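Local coordinates for protein xenavidin (Xenopus tropicalis, PDB 2UYW) that binds biotin in a pocket of an eight-stranded antiparallel barrel, as a tetrameric member of the avidin family, at residues Glu90-Met95 with Asn117-Leu122; Cys6-Gln11 with Leu20-Val25; Thr34-Val39 with Ile46-Leu51. All blocks are in the same frame, centred on the assembly; numbering follows the deposited sequence.

Contact 1 of 3, residues Glu90-Met95 with Asn117-Leu122; sequences EILHTM and NTFTRL. With BTN (biotin), chain C; FMT (formic acid), chain D.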
loop_
_atom_site.group_PDB
_atom_site.type_symbol
_atom_site.label_atom_id
_atom_site.label_comp_id
_atom_site.label_asym_id
_atom_site.label_seq_id
_atom_site.Cartn_x
_atom_site.Cartn_y
_atom_site.Cartn_z
ATOM N N GLU A 90 -21.633 12.622 -7.257
ATOM C CA GLU A 90 -20.855 11.949 -6.196
ATOM C C GLU A 90 -19.823 10.972 -6.738
ATOM O O GLU A 90 -20.058 10.216 -7.639
ATOM C CB GLU A 90 -21.774 11.130 -5.271
ATOM C CG GLU A 90 -22.738 11.918 -4.403
ATOM C CD GLU A 90 -23.909 11.036 -3.919
ATOM O OE1 GLU A 90 -24.500 10.244 -4.751
ATOM O OE2 GLU A 90 -24.234 11.114 -2.723
ATOM N N ILE A 91 -18.640 10.904 -6.054
ATOM C CA ILE A 91 -17.555 9.994 -6.447
ATOM C C ILE A 91 -16.875 9.425 -5.204
ATOM O O ILE A 91 -16.557 10.181 -4.279
ATOM C CB ILE A 91 -16.487 10.717 -7.334
ATOM C CG1 ILE A 91 -15.369 9.770 -7.789
ATOM C CG2 ILE A 91 -15.874 11.916 -6.597
ATOM C CD1 ILE A 91 -14.572 10.360 -8.995
ATOM N N LEU A 92 -16.636 8.104 -5.191
ATOM C CA LEU A 92 -15.911 7.461 -4.089
ATOM C C LEU A 92 -14.453 7.213 -4.490
ATOM O O LEU A 92 -14.204 6.455 -5.422
ATOM C CB LEU A 92 -16.529 6.105 -3.706
ATOM C CG LEU A 92 -18.039 6.029 -3.443
ATOM C CD1 LEU A 92 -18.402 4.652 -2.904
ATOM C CD2 LEU A 92 -18.390 7.098 -2.444
ATOM N N HIS A 93 -13.506 7.867 -3.814
ATOM C CA HIS A 93 -12.074 7.643 -4.084
ATOM C C HIS A 93 -11.565 6.630 -3.071
ATOM O O HIS A 93 -11.597 6.920 -1.876
ATOM C CB HIS A 93 -11.296 8.953 -3.934
ATOM C CG HIS A 93 -11.637 9.991 -4.963
ATOM N ND1 HIS A 93 -11.146 9.958 -6.250
ATOM C CD2 HIS A 93 -12.407 11.102 -4.886
ATOM C CE1 HIS A 93 -11.601 10.996 -6.924
ATOM N NE2 HIS A 93 -12.367 11.711 -6.121
ATOM N N THR A 94 -11.108 5.448 -3.519
ATOM C CA THR A 94 -10.709 4.362 -2.607
ATOM C C THR A 94 -9.309 3.769 -2.899
ATOM O O THR A 94 -8.790 3.871 -4.034
ATOM C CB THR A 94 -11.732 3.194 -2.602
ATOM O OG1 THR A 94 -11.566 2.390 -3.773
ATOM C CG2 THR A 94 -13.191 3.757 -2.601
ATOM N N MET A 95 -8.735 3.172 -1.852
ATOM C CA MET A 95 -7.584 2.292 -1.965
ATOM C C MET A 95 -8.012 0.966 -1.346
ATOM O O MET A 95 -8.843 0.951 -0.416
ATOM C CB MET A 95 -6.379 2.853 -1.210
ATOM C CG MET A 95 -5.873 4.181 -1.740
ATOM S SD MET A 95 -5.049 3.978 -3.333
ATOM C CE MET A 95 -3.642 2.968 -2.980
ATOM N N ASN A 117 -9.410 2.111 -6.461
ATOM C CA ASN A 117 -10.647 1.980 -7.227
ATOM C C ASN A 117 -11.385 3.303 -7.118
ATOM O O ASN A 117 -11.325 3.965 -6.083
ATOM C CB ASN A 117 -11.577 0.898 -6.647
ATOM C CG ASN A 117 -11.237 -0.532 -7.102
ATOM O OD1 ASN A 117 -11.799 -1.478 -6.551
ATOM N ND2 ASN A 117 -10.358 -0.691 -8.115
ATOM N N THR A 118 -12.088 3.667 -8.182
ATOM C CA THR A 118 -12.923 4.862 -8.197
ATOM C C THR A 118 -14.355 4.427 -8.531
ATOM O O THR A 118 -14.580 3.837 -9.586
ATOM C CB THR A 118 -12.370 5.891 -9.222
ATOM O OG1 THR A 118 -10.989 6.166 -8.931
ATOM C CG2 THR A 118 -13.154 7.181 -9.179
ATOM N N PHE A 119 -15.294 4.704 -7.620
ATOM C CA PHE A 119 -16.714 4.336 -7.774
ATOM C C PHE A 119 -17.569 5.553 -8.066
ATOM O O PHE A 119 -17.396 6.610 -7.466
ATOM C CB PHE A 119 -17.271 3.686 -6.494
ATOM C CG PHE A 119 -16.629 2.374 -6.143
ATOM C CD1 PHE A 119 -17.161 1.174 -6.613
ATOM C CD2 PHE A 119 -15.484 2.341 -5.328
ATOM C CE1 PHE A 119 -16.580 -0.050 -6.288
ATOM C CE2 PHE A 119 -14.860 1.122 -5.008
ATOM C CZ PHE A 119 -15.404 -0.081 -5.475
ATOM N N THR A 120 -18.521 5.371 -8.971
ATOM C CA THR A 120 -19.521 6.394 -9.246
ATOM C C THR A 120 -20.879 5.706 -9.290
ATOM O O THR A 120 -20.942 4.485 -9.430
ATOM C CB THR A 120 -19.286 7.097 -10.605
ATOM O OG1 THR A 120 -19.145 6.112 -11.642
ATOM C CG2 THR A 120 -18.042 8.021 -10.578
ATOM N N ARG A 121 -21.954 6.495 -9.191
ATOM C CA ARG A 121 -23.324 6.000 -9.371
ATOM C C ARG A 121 -23.516 5.563 -10.827
ATOM O O ARG A 121 -22.954 6.180 -11.732
ATOM C CB ARG A 121 -24.335 7.100 -9.032
ATOM C CG ARG A 121 -24.208 7.754 -7.656
ATOM C CD ARG A 121 -24.626 6.840 -6.528
ATOM N NE ARG A 121 -24.964 7.569 -5.303
ATOM C CZ ARG A 121 -25.434 6.985 -4.201
ATOM N NH1 ARG A 121 -25.625 5.675 -4.175
ATOM N NH2 ARG A 121 -25.711 7.700 -3.121
ATOM N N LEU A 122 -24.320 4.520 -11.049
ATOM C CA LEU A 122 -24.531 3.945 -12.398
ATOM C C LEU A 122 -24.972 4.948 -13.475
ATOM O O LEU A 122 -26.137 5.390 -13.502
ATOM C CB LEU A 122 -25.510 2.760 -12.345
ATOM C CG LEU A 122 -25.150 1.544 -11.472
ATOM C CD1 LEU A 122 -26.391 0.694 -11.275
ATOM C CD2 LEU A 122 -24.034 0.700 -12.065
HETATM C C11 BTN C . -10.335 -13.373 -5.631
HETATM O O11 BTN C . -9.843 -14.265 -4.893
HETATM O O12 BTN C . -10.006 -13.345 -6.848
HETATM C C10 BTN C . -11.340 -12.386 -5.073
HETATM C C9 BTN C . -11.776 -11.262 -6.007
HETATM C C8 BTN C . -10.853 -10.031 -5.889
HETATM C C7 BTN C . -11.265 -8.903 -6.819
HETATM C C2 BTN C . -10.485 -7.597 -6.632
HETATM S S1 BTN C . -10.809 -6.788 -5.173
HETATM C C6 BTN C . -9.906 -5.339 -5.773
HETATM C C5 BTN C . -10.270 -5.221 -7.252
HETATM N N1 BTN C . -11.422 -4.374 -7.382
HETATM C C3 BTN C . -12.458 -5.061 -7.883
HETATM O O3 BTN C . -13.701 -4.461 -8.089
HETATM N N2 BTN C . -12.152 -6.327 -8.097
HETATM C C4 BTN C . -10.742 -6.575 -7.754
HETATM C C FMT D . -11.399 1.031 -10.692
HETATM O O1 FMT D . -10.183 1.254 -10.680
HETATM O O2 FMT D . -12.152 1.914 -10.329
HETATM O O HOH W 1 -21.855 9.610 -9.271
HETATM O O HOH W 2 -9.679 7.135 -6.741
#

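Contact 2 of 3, residues Cys6-Gln11 with Leu20-Val25; sequences CNLQGQ and LIIESV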
loop_
_atom_site.group_PDB
_atom_site.type_symbol
_atom_site.label_atom_id
_atom_site.label_comp_id
_atom_site.label_asym_id
_atom_site.label_seq_id
_atom_site.Cartn_x
_atom_site.Cartn_y
_atom_site.Cartn_z
ATOM N N CYS A 6 -23.402 12.491 0.009
ATOM C CA CYS A 6 -22.548 11.337 0.271
ATOM C C CYS A 6 -23.060 10.324 1.292
ATOM O O CYS A 6 -22.278 9.698 2.017
ATOM C CB CYS A 6 -21.150 11.814 0.620
ATOM S SG CYS A 6 -20.244 12.390 -0.830
ATOM N N ASN A 7 -24.377 10.151 1.344
ATOM C CA ASN A 7 -24.948 9.008 2.053
ATOM C C ASN A 7 -24.731 7.783 1.156
ATOM O O ASN A 7 -25.201 7.766 0.015
ATOM C CB ASN A 7 -26.427 9.245 2.348
ATOM C CG ASN A 7 -26.932 8.402 3.511
ATOM O OD1 ASN A 7 -26.872 7.170 3.474
ATOM N ND2 ASN A 7 -27.454 9.070 4.549
ATOM N N LEU A 8 -23.997 6.780 1.645
ATOM C CA LEU A 8 -23.478 5.731 0.750
ATOM C C LEU A 8 -24.506 4.709 0.236
ATOM O O LEU A 8 -24.174 3.897 -0.638
ATOM C CB LEU A 8 -22.269 5.011 1.364
ATOM C CG LEU A 8 -20.910 5.700 1.595
ATOM C CD1 LEU A 8 -19.944 4.685 2.143
ATOM C CD2 LEU A 8 -20.318 6.380 0.373
ATOM N N GLN A 9 -25.736 4.757 0.766
ATOM C CA GLN A 9 -26.820 3.856 0.341
ATOM C C GLN A 9 -26.979 3.863 -1.192
ATOM O O GLN A 9 -26.949 4.928 -1.815
ATOM C CB GLN A 9 -28.153 4.174 1.070
ATOM C CG GLN A 9 -28.779 5.588 0.850
ATOM C CD GLN A 9 -30.206 5.746 1.469
ATOM O OE1 GLN A 9 -30.404 5.539 2.664
ATOM N NE2 GLN A 9 -31.181 6.135 0.646
ATOM N N GLY A 10 -27.082 2.680 -1.798
ATOM C CA GLY A 10 -27.335 2.582 -3.234
ATOM C C GLY A 10 -26.406 1.717 -4.062
ATOM O O GLY A 10 -25.607 0.946 -3.528
ATOM N N GLN A 11 -26.516 1.862 -5.382
ATOM C CA GLN A 11 -25.705 1.108 -6.337
ATOM C C GLN A 11 -24.559 1.961 -6.855
ATOM O O GLN A 11 -24.741 3.134 -7.196
ATOM C CB GLN A 11 -26.549 0.632 -7.525
ATOM C CG GLN A 11 -27.716 -0.268 -7.162
ATOM C CD GLN A 11 -28.693 -0.421 -8.314
ATOM O OE1 GLN A 11 -28.318 -0.842 -9.411
ATOM N NE2 GLN A 11 -29.953 -0.078 -8.074
ATOM N N LEU A 20 -21.024 -2.513 -6.687
ATOM C CA LEU A 20 -21.058 -2.329 -5.250
ATOM C C LEU A 20 -22.465 -1.871 -4.845
ATOM O O LEU A 20 -22.972 -0.866 -5.356
ATOM C CB LEU A 20 -19.965 -1.322 -4.831
ATOM C CG LEU A 20 -20.061 -0.644 -3.463
ATOM C CD1 LEU A 20 -19.777 -1.624 -2.293
ATOM C CD2 LEU A 20 -19.108 0.522 -3.397
ATOM N N ILE A 21 -23.105 -2.625 -3.952
ATOM C CA ILE A 21 -24.432 -2.253 -3.467
ATOM C C ILE A 21 -24.415 -2.110 -1.950
ATOM O O ILE A 21 -24.022 -3.029 -1.231
ATOM C CB ILE A 21 -25.506 -3.269 -3.886
ATOM C CG1 ILE A 21 -25.559 -3.361 -5.413
ATOM C CG2 ILE A 21 -26.891 -2.863 -3.322
ATOM C CD1 ILE A 21 -26.388 -4.511 -5.913
ATOM N N ILE A 22 -24.836 -0.941 -1.479
ATOM C CA ILE A 22 -24.826 -0.614 -0.060
ATOM C C ILE A 22 -26.246 -0.379 0.452
ATOM O O ILE A 22 -27.025 0.368 -0.162
ATOM C CB ILE A 22 -23.879 0.596 0.219
ATOM C CG1 ILE A 22 -22.434 0.181 -0.062
ATOM C CG2 ILE A 22 -24.032 1.092 1.676
ATOM C CD1 ILE A 22 -21.392 1.305 -0.001
ATOM N N GLU A 23 -26.600 -1.040 1.555
ATOM C CA GLU A 23 -27.954 -0.901 2.139
ATOM C C GLU A 23 -28.069 0.353 3.034
ATOM O O GLU A 23 -27.088 1.092 3.214
ATOM C CB GLU A 23 -28.326 -2.163 2.923
ATOM C CG GLU A 23 -28.257 -3.477 2.120
ATOM C CD GLU A 23 -28.538 -4.719 2.981
ATOM O OE1 GLU A 23 -29.676 -4.856 3.471
ATOM O OE2 GLU A 23 -27.626 -5.559 3.172
ATOM N N SER A 24 -29.260 0.596 3.588
ATOM C CA SER A 24 -29.443 1.690 4.539
ATOM C C SER A 24 -28.312 1.733 5.570
ATOM O O SER A 24 -27.982 0.721 6.205
ATOM C CB SER A 24 -30.800 1.591 5.252
ATOM O OG SER A 24 -31.855 2.081 4.438
ATOM N N VAL A 25 -27.720 2.912 5.717
ATOM C CA VAL A 25 -26.713 3.165 6.738
ATOM C C VAL A 25 -27.409 3.365 8.087
ATOM O O VAL A 25 -28.364 4.156 8.209
ATOM C CB VAL A 25 -25.848 4.404 6.376
ATOM C CG1 VAL A 25 -24.712 4.582 7.382
ATOM C CG2 VAL A 25 -25.274 4.262 4.954
HETATM O O HOH W 3 -28.787 5.623 4.541
#

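Contact 3 of 3, residues Thr34-Val39 with Ile46-Leu51; sequences TYFTSV and IRISPL. With BTN (biotin), chain C.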
loop_
_atom_site.group_PDB
_atom_site.type_symbol
_atom_site.label_atom_id
_atom_site.label_comp_id
_atom_site.label_asym_id
_atom_site.label_seq_id
_atom_site.Cartn_x
_atom_site.Cartn_y
_atom_site.Cartn_z
ATOM N N THR A 34 -23.552 -5.896 -0.793
ATOM C CA THR A 34 -23.081 -6.980 -1.656
ATOM C C THR A 34 -22.106 -6.447 -2.701
ATOM O O THR A 34 -22.185 -5.288 -3.139
ATOM C CB THR A 34 -24.240 -7.779 -2.380
ATOM O OG1 THR A 34 -24.986 -6.920 -3.253
ATOM C CG2 THR A 34 -25.178 -8.438 -1.379
ATOM N N TYR A 35 -21.195 -7.311 -3.111
ATOM C CA TYR A 35 -20.201 -6.920 -4.096
ATOM C C TYR A 35 -20.166 -7.958 -5.204
ATOM O O TYR A 35 -20.128 -9.156 -4.926
ATOM C CB TYR A 35 -18.824 -6.821 -3.420
ATOM C CG TYR A 35 -17.866 -5.937 -4.173
ATOM C CD1 TYR A 35 -17.680 -4.611 -3.791
ATOM C CD2 TYR A 35 -17.135 -6.421 -5.263
ATOM C CE1 TYR A 35 -16.779 -3.788 -4.469
ATOM C CE2 TYR A 35 -16.257 -5.609 -5.952
ATOM C CZ TYR A 35 -16.091 -4.292 -5.554
ATOM O OH TYR A 35 -15.203 -3.469 -6.199
ATOM N N PHE A 36 -20.209 -7.511 -6.457
ATOM C CA PHE A 36 -20.105 -8.430 -7.577
ATOM C C PHE A 36 -18.936 -7.982 -8.437
ATOM O O PHE A 36 -19.061 -7.061 -9.231
ATOM C CB PHE A 36 -21.401 -8.479 -8.394
ATOM C CG PHE A 36 -21.469 -9.648 -9.360
ATOM C CD1 PHE A 36 -21.371 -10.969 -8.896
ATOM C CD2 PHE A 36 -21.651 -9.439 -10.719
ATOM C CE1 PHE A 36 -21.439 -12.063 -9.785
ATOM C CE2 PHE A 36 -21.749 -10.530 -11.615
ATOM C CZ PHE A 36 -21.634 -11.841 -11.136
ATOM N N THR A 37 -17.793 -8.625 -8.251
ATOM C CA THR A 37 -16.588 -8.237 -8.966
ATOM C C THR A 37 -16.653 -8.700 -10.433
ATOM O O THR A 37 -17.158 -9.782 -10.736
ATOM C CB THR A 37 -15.324 -8.770 -8.286
ATOM O OG1 THR A 37 -14.184 -8.290 -9.005
ATOM C CG2 THR A 37 -15.300 -10.320 -8.226
ATOM N N SER A 38 -16.131 -7.879 -11.344
ATOM C CA SER A 38 -16.080 -8.251 -12.763
ATOM C C SER A 38 -14.811 -9.050 -13.089
ATOM O O SER A 38 -14.691 -9.645 -14.168
ATOM C CB SER A 38 -16.133 -6.997 -13.632
ATOM O OG SER A 38 -14.990 -6.193 -13.378
ATOM N N VAL A 39 -13.878 -9.051 -12.137
ATOM C CA VAL A 39 -12.558 -9.645 -12.302
ATOM C C VAL A 39 -12.159 -10.457 -11.059
ATOM O O VAL A 39 -12.618 -10.170 -9.943
ATOM C CB VAL A 39 -11.484 -8.544 -12.550
ATOM C CG1 VAL A 39 -11.768 -7.825 -13.889
ATOM C CG2 VAL A 39 -11.437 -7.540 -11.392
ATOM N N ILE A 46 -17.083 -16.477 -10.448
ATOM C CA ILE A 46 -17.417 -15.381 -9.544
ATOM C C ILE A 46 -18.859 -15.497 -9.026
ATOM O O ILE A 46 -19.786 -15.725 -9.806
ATOM C CB ILE A 46 -17.175 -14.033 -10.248
ATOM C CG1 ILE A 46 -15.651 -13.854 -10.458
ATOM C CG2 ILE A 46 -17.756 -12.881 -9.427
ATOM C CD1 ILE A 46 -15.248 -12.895 -11.586
ATOM N N ARG A 47 -19.002 -15.366 -7.708
ATOM C CA ARG A 47 -20.300 -15.328 -7.048
ATOM C C ARG A 47 -20.454 -14.027 -6.263
ATOM O O ARG A 47 -19.466 -13.449 -5.774
ATOM C CB ARG A 47 -20.476 -16.538 -6.112
ATOM C CG ARG A 47 -20.288 -17.911 -6.764
ATOM C CD ARG A 47 -21.454 -18.303 -7.678
ATOM N NE ARG A 47 -21.189 -19.538 -8.427
ATOM C CZ ARG A 47 -21.830 -19.894 -9.540
ATOM N NH1 ARG A 47 -22.790 -19.115 -10.047
ATOM N NH2 ARG A 47 -21.522 -21.039 -10.156
ATOM N N ILE A 48 -21.702 -13.573 -6.144
ATOM C CA ILE A 48 -22.028 -12.409 -5.313
ATOM C C ILE A 48 -21.518 -12.648 -3.886
ATOM O O ILE A 48 -21.625 -13.765 -3.362
ATOM C CB ILE A 48 -23.565 -12.105 -5.331
ATOM C CG1 ILE A 48 -23.870 -10.801 -4.581
ATOM C CG2 ILE A 48 -24.314 -13.220 -4.681
ATOM C CD1 ILE A 48 -23.591 -9.524 -5.391
ATOM N N SER A 49 -20.938 -11.603 -3.291
ATOM C CA SER A 49 -20.277 -11.728 -1.988
ATOM C C SER A 49 -20.735 -10.636 -1.024
ATOM O O SER A 49 -20.939 -9.487 -1.432
ATOM C CB SER A 49 -18.746 -11.675 -2.176
ATOM O OG SER A 49 -18.313 -12.756 -2.989
ATOM N N PRO A 50 -20.849 -10.971 0.279
ATOM C CA PRO A 50 -21.327 -10.002 1.272
ATOM C C PRO A 50 -20.267 -8.993 1.705
ATOM O O PRO A 50 -19.078 -9.296 1.654
ATOM C CB PRO A 50 -21.705 -10.890 2.456
ATOM C CG PRO A 50 -20.687 -12.011 2.381
ATOM C CD PRO A 50 -20.552 -12.287 0.894
ATOM N N LEU A 51 -20.705 -7.811 2.138
ATOM C CA LEU A 51 -19.747 -6.844 2.720
ATOM C C LEU A 51 -20.325 -6.204 3.974
ATOM O O LEU A 51 -21.547 -6.226 4.204
ATOM C CB LEU A 51 -19.335 -5.762 1.709
ATOM C CG LEU A 51 -20.441 -4.784 1.255
ATOM C CD1 LEU A 51 -20.496 -3.532 2.158
ATOM C CD2 LEU A 51 -20.244 -4.359 -0.210
HETATM C C11 BTN C . -10.335 -13.373 -5.631
HETATM O O11 BTN C . -9.843 -14.265 -4.893
HETATM O O12 BTN C . -10.006 -13.345 -6.848
HETATM C C10 BTN C . -11.340 -12.386 -5.073
HETATM C C9 BTN C . -11.776 -11.262 -6.007
HETATM C C8 BTN C . -10.853 -10.031 -5.889
HETATM C C7 BTN C . -11.265 -8.903 -6.819
HETATM C C2 BTN C . -10.485 -7.597 -6.632
HETATM S S1 BTN C . -10.809 -6.788 -5.173
HETATM C C6 BTN C . -9.906 -5.339 -5.773
HETATM C C5 BTN C . -10.270 -5.221 -7.252
HETATM N N1 BTN C . -11.422 -4.374 -7.382
HETATM C C3 BTN C . -12.458 -5.061 -7.883
HETATM O O3 BTN C . -13.701 -4.461 -8.089
HETATM N N2 BTN C . -12.152 -6.327 -8.097
HETATM C C4 BTN C . -10.742 -6.575 -7.754
HETATM O O HOH W 4 -18.325 -10.941 -6.203
#

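Contact 1 of 3, residues Glu90-Met95 with Asn117-Leu122
Leu92 with Phe119 and Thr94 with Asn117 form antiparallel hydrogen-bonded pairs that tie strand 90-99 to strand 112-121 in the avidin barrel, the short strand axes running 162° apart. Leu92 N gives a nearly straight bond to Phe119 O (2.8 Å), and Phe119 N returns one to Leu92 O. Asn117 O is gripped twice by Thr94: the amide N comes in almost along the C=O axis, whereas OG1, 2.8 Å from that oxygen, approaches from above the carbonyl plane. With OG1 set between the backbone N and the carbonyl carbon (chi1 77°), the hydroxyl faces Asn117 and CG2 rests 3.8 Å from CD2 of the Phe119 ring. OG1 also lies at the edge of that ring, beside CE2, and Leu92 packs its CB on Phe119 CB (3.8 Å). On the face bearing Ile91, His93 and Thr118, Ile91 CD1 is pressed to 3.5 Å from Thr118 CG2. A water joins Thr118 OG1 to His93 ND1, while His93 NE2 bonds Glu105 of the second subunit. Arg121 NE makes a salt bridge to Glu90 OE1 (2.8 Å); the oxygen lies in the guanidinium plane but is met on its syn side, 33° out of the carboxylate plane, and NH2 adds a weak bond. Asn117 OD1 accepts from biotin N1 (3.0 Å) and from Trp78 NE1. The two bonds from Thr94 fix the backbone at Asn117, and Trp78 NE1 together with biotin N1 probably holds and polarises OD1.

Contact 2 of 3, residues Cys6-Gln11 with Leu20-Val25
Gly10 and Ile22 face each other as an antiparallel hydrogen-bonded pair in the beta hairpin of strands 10-14 and 19-22, the first hairpin of the avidin barrel. Gly10 N bonds to Ile22 O (2.8 Å) and Ile22 N to Gly10 O (2.9 Å), both nearly straight. At phi 128° and psi -168°, the backbone of Gly10 would drive any CB into the carbonyl oxygen of Gln9, so only glycine fits comfortably. Ile22 uses all its branches on Leu8. Its CB and CG2 both lean on Leu8 O, CB at 3.4 Å, and CG1, anti to the carbonyl carbon (chi1 -67°), carries CD1 to Leu8 CB (4.0 Å). Leu8 O is itself bonded by Trp12 NE1, while Phe31 packs on both Leu8 and Ile22. Cut back to an alanine here, Ile22 loses CG1, CG2 and CD1, which would probably open a gap beside Leu8 and Phe31 and leave Leu8 freer to shift. Gln11 runs alongside Ile21, its partner in a non-hydrogen-bonded pair on the outer surface, with Gln11 CG near Ile21 CG1. Beyond the paired strands, Asn7 and Val25 pass antiparallel to one another, Asn7 OD1 lying 3.6 Å from Val25 CG2. Past the paired residues a water links the two chain segments, donating to Asn7 OD1 (2.7 Å) and to Gln9 OE1 while accepting from Val25 N.

Contact 3 of 3, residues Thr34-Val39 with Ile46-Leu51
Ile48 CD1 is the bump that fills the dip outside Tyr35, touching Thr34 CB and Tyr35 O at 3.5 Å each and Phe36 CB a little farther off. The chain gets there by running CG1 anti to the backbone N (chi1 -174°) and then bending back at chi2. A second bump, Ile46 CG2, wedges between Thr37 and Phe36: it sits 3.4 Å from Thr37 O, close to Thr37 CG2, and 3.8 Å from Phe36 CE1. The Phe36 ring closes the outside of this groove by turning its CD1 edge to Ile48 N. At the other end, Leu51 CD2 fills the notch over Thr34, 3.6 Å from its O, and meets the Tyr35 ring at its edge. Tyr35 and Ser49 form an antiparallel hydrogen-bonded pair joining neighbouring strands 30-36 and 49-55 of the avidin barrel; the short segments 34-36 and 49-51 run 136° apart. Beyond Phe36 one water bridges the diverging chains, donating to Tyr35 O and Arg47 O and accepting from Thr37 N. Toward the pocket, Tyr35 OH donates to biotin O3 (2.6 Å), which lies near the plane of the ring. Thr37 OG1 gives its proton to Val39 O (2.6 Å) and accepts from biotin N2 (3.0 Å). Its hydroxyl is thereby oriented: with the proton spent on the main chain, OG1 meets the ureido N-H as an acceptor, while Tyr35 serves the ureido oxygen as a donor.

All three contacts join antiparallel partners of one barrel. Contact 1 is the most buried, with five buried touching residues and none exposed; contact 3 mixes buried pocket-side residues with exposed outer ones, and contact 2 is the most exposed. Contacts 1 and 3 reach the same biotin, and Tyr35 OH packs against Phe119. Contact 2 makes no bond to the ligand, relying on a backbone pair, apolar fit and a water where contact 1 adds a salt bridge. The same arginine also reaches contact 2, its NH1 bonding Gln9 O. Contacts 2 and 3 adjoin through neighbouring strands 19-22 and 30-36, Ile21 N to Thr34 O. Contacts 1 and 3 touch neighbouring subunits; contact 2 touches none.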